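Local atomic coordinates of MEM-A1 (PDB entry 6E0S), a protein that probably hydrolyses beta-lactam antibiotics with the help of bound zinc, as a subclass B3 metallo-beta-lactamase from a soil metagenome. Residues 187-192 with 230-235; 36-41 with 49-54. All coordinates share one frame; numbering follows the deposited sequence. Where two conformers were deposited one is given.

Contact 1: residues 187-192 with 230-235; sequences AAMVYA and CDILIS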
ATOM      1  N   ALA A 187      11.219   7.360 -13.645  1.00 21.12           N
ATOM      2  CA  ALA A 187       9.808   7.000 -13.656  1.00 19.46           C
ATOM      3  C   ALA A 187       9.163   7.473 -12.366  1.00 19.11           C
ATOM      4  O   ALA A 187       9.721   7.246 -11.282  1.00 19.45           O
ATOM      5  CB  ALA A 187       9.627   5.477 -13.780  1.00 17.87           C
ATOM      6  N   ALA A 188       7.978   8.081 -12.479  1.00 18.10           N
ATOM      7  CA  ALA A 188       7.179   8.402 -11.308  1.00 16.09           C
ATOM      8  C   ALA A 188       6.473   7.127 -10.817  1.00 16.82           C
ATOM      9  O   ALA A 188       5.634   6.553 -11.533  1.00 16.83           O
ATOM     10  CB  ALA A 188       6.186   9.519 -11.636  1.00 16.69           C
ATOM     11  N   MET A 189       6.853   6.663  -9.615  1.00 15.57           N
ATOM     12  CA  MET A 189       6.343   5.436  -9.016  1.00 16.18           C
ATOM     13  C   MET A 189       5.177   5.763  -8.108  1.00 16.19           C
ATOM     14  O   MET A 189       5.204   6.777  -7.402  1.00 17.75           O
ATOM     15  CB  MET A 189       7.441   4.733  -8.197  1.00 15.43           C
ATOM     16  CG  MET A 189       8.817   4.727  -8.936  1.00 16.66           C
ATOM     17  SD  MET A 189       8.746   3.683 -10.407  1.00 18.55           S
ATOM     18  CE  MET A 189       8.594   2.069  -9.690  1.00 20.01           C
ATOM     19  N   VAL A 190       4.132   4.918  -8.133  1.00 15.86           N
ATOM     20  CA  VAL A 190       2.993   5.143  -7.259  1.00 16.15           C
ATOM     21  C   VAL A 190       2.646   3.821  -6.598  1.00 16.10           C
ATOM     22  O   VAL A 190       2.316   2.853  -7.301  1.00 17.27           O
ATOM     23  CB  VAL A 190       1.768   5.695  -8.007  1.00 17.93           C
ATOM     24  CG1 VAL A 190       0.545   5.709  -7.073  1.00 18.38           C
ATOM     25  CG2 VAL A 190       2.043   7.104  -8.594  1.00 18.93           C
ATOM     26  N   TYR A 191       2.742   3.775  -5.264  1.00 12.17           N
ATOM     27  CA  TYR A 191       2.215   2.653  -4.464  1.00 12.70           C
ATOM     28  C   TYR A 191       0.820   3.079  -4.029  1.00 16.15           C
ATOM     29  O   TYR A 191       0.661   3.885  -3.118  1.00 16.23           O
ATOM     30  CB  TYR A 191       3.087   2.325  -3.258  1.00 13.46           C
ATOM     31  CG  TYR A 191       2.675   1.011  -2.609  1.00 13.47           C
ATOM     32  CD1 TYR A 191       3.434  -0.141  -2.820  1.00 13.98           C
ATOM     33  CD2 TYR A 191       1.540   0.924  -1.791  1.00 15.26           C
ATOM     34  CE1 TYR A 191       3.099  -1.343  -2.246  1.00 18.33           C
ATOM     35  CE2 TYR A 191       1.213  -0.317  -1.163  1.00 15.93           C
ATOM     36  CZ  TYR A 191       2.001  -1.427  -1.430  1.00 17.62           C
ATOM     37  OH  TYR A 191       1.714  -2.665  -0.869  1.00 17.49           O
ATOM     38  N   ALA A 192      -0.200   2.564  -4.698  1.00 16.60           N
ATOM     39  CA  ALA A 192      -1.553   3.046  -4.466  1.00 16.56           C
ATOM     40  C   ALA A 192      -2.226   2.195  -3.396  1.00 16.61           C
ATOM     41  O   ALA A 192      -2.223   0.963  -3.483  1.00 16.98           O
ATOM     42  CB  ALA A 192      -2.360   3.009  -5.769  1.00 18.90           C
ATOM     43  N   CYS A 230       2.119   9.474 -12.608  1.00 20.52           N
ATOM     44  CA  CYS A 230       2.013   8.016 -12.458  1.00 20.18           C
ATOM     45  C   CYS A 230       2.604   7.293 -13.669  1.00 21.65           C
ATOM     46  O   CYS A 230       1.874   6.923 -14.594  1.00 25.26           O
ATOM     47  CB  CYS A 230       0.552   7.651 -12.248  1.00 21.01           C
ATOM     48  SG  CYS A 230       0.190   5.904 -12.072  1.00 20.58           S
ATOM     49  N   ASP A 231       3.922   7.073 -13.657  1.00 17.63           N
ATOM     50  CA  ASP A 231       4.510   6.253 -14.706  1.00 18.60           C
ATOM     51  C   ASP A 231       4.328   4.768 -14.426  1.00 18.39           C
ATOM     52  O   ASP A 231       3.989   4.001 -15.338  1.00 17.11           O
ATOM     53  CB  ASP A 231       5.991   6.558 -14.855  1.00 18.75           C
ATOM     54  CG  ASP A 231       6.239   7.887 -15.537  1.00 19.91           C
ATOM     55  OD1 ASP A 231       5.527   8.179 -16.518  1.00 21.16           O
ATOM     56  OD2 ASP A 231       7.099   8.646 -15.052  1.00 19.39           O
ATOM     57  N   ILE A 232       4.570   4.331 -13.188  1.00 17.07           N
ATOM     58  CA  ILE A 232       4.465   2.921 -12.827  1.00 18.34           C
ATOM     59  C   ILE A 232       3.600   2.808 -11.582  1.00 18.80           C
ATOM     60  O   ILE A 232       3.952   3.348 -10.525  1.00 19.48           O
ATOM     61  CB  ILE A 232       5.842   2.285 -12.579  1.00 17.86           C
ATOM     62  CG1 ILE A 232       6.690   2.328 -13.870  1.00 17.38           C
ATOM     63  CG2 ILE A 232       5.681   0.843 -12.026  1.00 17.20           C
ATOM     64  CD1 ILE A 232       8.165   1.840 -13.695  1.00 18.04           C
ATOM     65  N   LEU A 233       2.493   2.097 -11.695  1.00 18.34           N
ATOM     66  CA  LEU A 233       1.578   1.874 -10.584  1.00 17.73           C
ATOM     67  C   LEU A 233       1.820   0.504  -9.966  1.00 18.06           C
ATOM     68  O   LEU A 233       1.913  -0.491 -10.688  1.00 20.70           O
ATOM     69  CB  LEU A 233       0.123   1.965 -11.079  1.00 17.58           C
ATOM     70  CG  LEU A 233      -0.914   1.356 -10.137  1.00 17.95           C
ATOM     71  CD1 LEU A 233      -1.033   2.202  -8.880  1.00 18.61           C
ATOM     72  CD2 LEU A 233      -2.307   1.217 -10.815  1.00 18.90           C
ATOM     73  N   ILE A 234       1.885   0.449  -8.634  1.00 16.84           N
ATOM     74  CA  ILE A 234       1.831  -0.809  -7.886  1.00 16.28           C
ATOM     75  C   ILE A 234       0.759  -0.632  -6.826  1.00 17.18           C
ATOM     76  O   ILE A 234       0.905   0.207  -5.946  1.00 17.66           O
ATOM     77  CB  ILE A 234       3.172  -1.156  -7.238  1.00 17.51           C
ATOM     78  CG1 ILE A 234       4.242  -1.303  -8.311  1.00 20.44           C
ATOM     79  CG2 ILE A 234       3.034  -2.446  -6.410  1.00 16.80           C
ATOM     80  CD1 ILE A 234       5.665  -1.325  -7.745  1.00 23.43           C
ATOM     81  N   SER A 235      -0.335  -1.378  -6.922  1.00 18.59           N
ATOM     82  CA  SER A 235      -1.415  -1.175  -5.963  1.00 18.16           C
ATOM     83  C   SER A 235      -1.332  -2.239  -4.873  1.00 17.30           C
ATOM     84  O   SER A 235      -0.751  -3.304  -5.075  1.00 17.93           O
ATOM     85  CB  SER A 235      -2.780  -1.227  -6.651  1.00 20.36           C
ATOM     86  OG  SER A 235      -2.877  -2.421  -7.399  1.00 20.67           O
TER

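Contact 2: residues 36-41 with 49-54; sequences STYYVG and LIASPQ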
ATOM      1  N   SER A  36      16.225   0.947  -8.419  1.00 18.94           N
ATOM      2  CA  SER A  36      16.442   0.257  -7.143  1.00 17.58           C
ATOM      3  C   SER A  36      15.133  -0.152  -6.457  1.00 18.10           C
ATOM      4  O   SER A  36      15.148  -0.529  -5.269  1.00 16.81           O
ATOM      5  CB  SER A  36      17.282   1.136  -6.191  1.00 18.39           C
ATOM      6  OG  SER A  36      16.531   2.193  -5.602  1.00 20.90           O
ATOM      7  N   THR A  37      14.022  -0.127  -7.191  1.00 18.74           N
ATOM      8  CA  THR A  37      12.697  -0.453  -6.666  1.00 16.07           C
ATOM      9  C   THR A  37      12.335  -1.874  -7.072  1.00 16.47           C
ATOM     10  O   THR A  37      12.392  -2.222  -8.262  1.00 15.75           O
ATOM     11  CB  THR A  37      11.639   0.525  -7.190  1.00 16.58           C
ATOM     12  OG1 THR A  37      11.849   1.800  -6.583  1.00 17.30           O
ATOM     13  CG2 THR A  37      10.209   0.064  -6.815  1.00 17.02           C
ATOM     14  N   TYR A  38      11.976  -2.702  -6.087  1.00 15.44           N
ATOM     15  CA  TYR A  38      11.706  -4.117  -6.372  1.00 16.06           C
ATOM     16  C   TYR A  38      10.331  -4.492  -5.846  1.00 16.11           C
ATOM     17  O   TYR A  38       9.909  -3.993  -4.809  1.00 16.77           O
ATOM     18  CB  TYR A  38      12.752  -5.027  -5.720  1.00 16.39           C
ATOM     19  CG  TYR A  38      14.166  -4.807  -6.205  1.00 18.44           C
ATOM     20  CD1 TYR A  38      14.926  -3.732  -5.744  1.00 18.54           C
ATOM     21  CD2 TYR A  38      14.744  -5.684  -7.106  1.00 19.09           C
ATOM     22  CE1 TYR A  38      16.245  -3.533  -6.202  1.00 19.91           C
ATOM     23  CE2 TYR A  38      16.067  -5.480  -7.588  1.00 20.05           C
ATOM     24  CZ  TYR A  38      16.783  -4.390  -7.114  1.00 21.63           C
ATOM     25  OH  TYR A  38      18.058  -4.195  -7.551  1.00 25.36           O
ATOM     26  N   TYR A  39       9.651  -5.424  -6.528  1.00 16.45           N
ATOM     27  CA  TYR A  39       8.541  -6.119  -5.891  1.00 17.33           C
ATOM     28  C   TYR A  39       9.038  -7.287  -5.030  1.00 17.14           C
ATOM     29  O   TYR A  39       9.753  -8.167  -5.518  1.00 18.03           O
ATOM     30  CB  TYR A  39       7.572  -6.641  -6.953  1.00 19.08           C
ATOM     31  CG  TYR A  39       6.258  -7.160  -6.398  1.00 19.67           C
ATOM     32  CD1 TYR A  39       5.142  -6.306  -6.254  1.00 18.71           C
ATOM     33  CD2 TYR A  39       6.116  -8.501  -6.044  1.00 18.99           C
ATOM     34  CE1 TYR A  39       3.912  -6.792  -5.765  1.00 18.88           C
ATOM     35  CE2 TYR A  39       4.890  -8.985  -5.559  1.00 19.29           C
ATOM     36  CZ  TYR A  39       3.811  -8.116  -5.424  1.00 18.63           C
ATOM     37  OH  TYR A  39       2.627  -8.595  -4.951  1.00 17.95           O
ATOM     38  N   VAL A  40       8.601  -7.334  -3.765  1.00 16.23           N
ATOM     39  CA  VAL A  40       9.019  -8.419  -2.859  1.00 17.34           C
ATOM     40  C   VAL A  40       7.821  -9.022  -2.121  1.00 18.68           C
ATOM     41  O   VAL A  40       7.980  -9.768  -1.138  1.00 19.17           O
ATOM     42  CB  VAL A  40      10.079  -7.927  -1.850  1.00 18.27           C
ATOM     43  CG1 VAL A  40      11.394  -7.618  -2.544  1.00 17.21           C
ATOM     44  CG2 VAL A  40       9.556  -6.723  -1.043  1.00 17.81           C
ATOM     45  N   GLY A  41       6.617  -8.736  -2.596  1.00 18.58           N
ATOM     46  CA  GLY A  41       5.403  -9.225  -1.958  1.00 18.23           C
ATOM     47  C   GLY A  41       5.042 -10.645  -2.354  1.00 19.26           C
ATOM     48  O   GLY A  41       5.859 -11.409  -2.880  1.00 18.69           O
ATOM     49  N   LEU A  49      10.281  -3.066  -2.124  1.00 14.99           N
ATOM     50  CA  LEU A  49      11.563  -2.694  -1.542  1.00 14.39           C
ATOM     51  C   LEU A  49      12.196  -1.583  -2.378  1.00 16.10           C
ATOM     52  O   LEU A  49      12.386  -1.746  -3.585  1.00 17.31           O
ATOM     53  CB  LEU A  49      12.514  -3.889  -1.509  1.00 15.11           C
ATOM     54  CG  LEU A  49      13.880  -3.581  -0.848  1.00 15.67           C
ATOM     55  CD1 LEU A  49      13.688  -3.420   0.650  1.00 14.68           C
ATOM     56  CD2 LEU A  49      14.840  -4.757  -1.179  1.00 15.52           C
ATOM     57  N   ILE A  50      12.525  -0.466  -1.738  1.00 15.19           N
ATOM     58  CA  ILE A  50      13.207   0.644  -2.399  1.00 14.97           C
ATOM     59  C   ILE A  50      14.605   0.671  -1.819  1.00 16.67           C
ATOM     60  O   ILE A  50      14.795   1.104  -0.676  1.00 17.66           O
ATOM     61  CB  ILE A  50      12.495   1.988  -2.180  1.00 16.58           C
ATOM     62  CG1 ILE A  50      10.996   1.845  -2.455  1.00 17.05           C
ATOM     63  CG2 ILE A  50      13.149   3.068  -3.057  1.00 17.73           C
ATOM     64  CD1 ILE A  50      10.129   3.142  -2.171  1.00 16.26           C
ATOM     65  N   ALA A  51      15.579   0.231  -2.591  1.00 16.18           N
ATOM     66  CA  ALA A  51      16.897  -0.069  -2.031  1.00 16.03           C
ATOM     67  C   ALA A  51      17.876   1.090  -2.201  1.00 17.16           C
ATOM     68  O   ALA A  51      17.742   1.901  -3.124  1.00 16.93           O
ATOM     69  CB  ALA A  51      17.460  -1.313  -2.687  1.00 17.11           C
ATOM     70  N   SER A  52      18.861   1.176  -1.295  1.00 16.65           N
ATOM     71  CA  SER A  52      19.935   2.143  -1.482  1.00 18.84           C
ATOM     72  C   SER A  52      21.145   1.720  -0.659  1.00 20.94           C
ATOM     73  O   SER A  52      21.016   0.967   0.324  1.00 20.14           O
ATOM     74  CB  SER A  52      19.487   3.563  -1.092  1.00 19.22           C
ATOM     75  OG  SER A  52      19.773   3.796   0.277  1.00 17.67           O
ATOM     76  N   PRO A  53      22.332   2.212  -1.016  1.00 23.64           N
ATOM     77  CA  PRO A  53      23.528   1.923  -0.209  1.00 25.85           C
ATOM     78  C   PRO A  53      23.448   2.472   1.206  1.00 26.16           C
ATOM     79  O   PRO A  53      24.210   2.022   2.069  1.00 27.01           O
ATOM     80  CB  PRO A  53      24.660   2.600  -1.000  1.00 26.87           C
ATOM     81  CG  PRO A  53      24.163   2.692  -2.411  1.00 26.02           C
ATOM     82  CD  PRO A  53      22.653   2.932  -2.260  1.00 23.81           C
ATOM     83  N   GLN A  54      22.586   3.448   1.466  1.00 23.41           N
ATOM     84  CA  GLN A  54      22.423   3.972   2.812  0.50 23.95           C
ATOM     85  C   GLN A  54      21.295   3.288   3.572  1.00 23.57           C
ATOM     86  O   GLN A  54      20.968   3.715   4.683  1.00 24.98           O
ATOM     87  CB  GLN A  54      22.198   5.489   2.764  0.50 25.08           C
ATOM     88  CG  GLN A  54      23.491   6.267   2.539  0.50 27.58           C
ATOM     89  CD  GLN A  54      23.256   7.679   2.033  0.50 28.55           C
ATOM     90  OE1 GLN A  54      23.149   7.891   0.837  0.50 28.64           O
ATOM     91  NE2 GLN A  54      23.175   8.645   2.943  0.50 29.74           N
TER

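Contact 1: residues 187-192 with 230-235
D231 reaches across to A188 at the point where two parallel strands begin to pair. Followed outward, D231 CB lies 3.3 Å from A188 O, CG lies 3.5 Å from A188 N, and D231 OD2 accepts the backbone N-H of A188 at 2.8 Å in an almost straight bond (176° at the hydrogen). The donor arrives on the anti side of the carboxylate. With CG anti to the carbonyl carbon (chi1 -74°), the side chain sits beside D231 N, which bonds weakly to A188 O, and the carboxylate is thereby brought up to the N-H of A188. The other oxygen, OD1, forms a salt bridge with R261, so each carboxylate oxygen has a partner. A188 O also takes the N-H of I232 at 3.0 Å. Strand 185-192, helix 214-226 and strand 232-235 form a beta-alpha-beta unit in the alpha-beta/beta-alpha fold of metallo-beta-lactamases, and the two strands continue in parallel register as V190 N bonds to I232 O, I234 N to V190 O and A192 N to I234 O. On the face carrying M189, I232, Y191 and I234, the bent methionine lies alongside I232, SD 3.8 Å from I232 CD1. The opposite face holds V190, A192, L233 and S235; there A192 CB presses on L233 CD1 at 3.5 Å, tighter than usual for two carbons. C230, disulfide-bonded to C264, offers its CB to V190 CG2 at 4.0 Å.

Contact 2: residues 36-41 with 49-54
S36 and A51 are joined by two hydrogen bonds that use both the backbone and a side chain. The N-H of A51 points to S36 O at 2.8 Å, while the hydroxyl of S36 is donated back to A51 O, with OG also 2.8 Å from that oxygen. This second bond lies in the carbonyl plane, on a lone pair of A51 O. A chi1 of 76° places OG between the backbone N and carbonyl carbon of S36, facing the other segment. Further along, Y38 and L49 form an antiparallel hydrogen-bonded pair: Y38 N gives to L49 O at 2.7 Å and L49 N returns a bond to Y38 O at 2.9 Å. Between these bonded positions sits the non-hydrogen-bonded pair T37 and I50, whose alpha carbons are 4.4 Å apart; T37 CA also directs its hydrogen at L49 O.

Side-chain packing divides between the two faces. T37 and I50 run side by side on one of them, OG1 of T37 4.0 Å from I50 CG2, and that hydroxyl has its hydrogen-bonding partner in W178. Y38 and L49 share the other face. L49 O lies in the plane of the Y38 ring, at its edge, and the ring also meets F79 edge-to-face. V40 lies across L49 in an apolar contact, its CG1 4.0 Å from L49 CB and its CG2 at 4.1 Å from the same carbon, so both methyls bear on one atom.

Strands 37-39 and 48-50 make a beta hairpin, two neighbouring antiparallel strands in the N-terminal sheet of the metallo-beta-lactamase fold, with strand 56-59 next in order beyond 48-50.

From the N terminus, contact 2 comes first: 36-41 runs out, and 49-54 returns after only seven intervening residues, closing a short hairpin loop. The chain then passes through the remaining strands of the seven-stranded sheet, from 56-59 to 145-148, and the first three of the five-stranded one, taking in H91, H93 and H169 of the zinc site, before contact 1 opens at 187. That contact closes a longer loop of 37 residues, containing helix 214-226, when 230-235 returns. The two loops follow in series, neither enclosing nor crossing the other. Each belongs to a different sheet, and the two contacts meet where M189 CE packs on T37 CG2 at 3.9 Å, one of several places where the sheets touch.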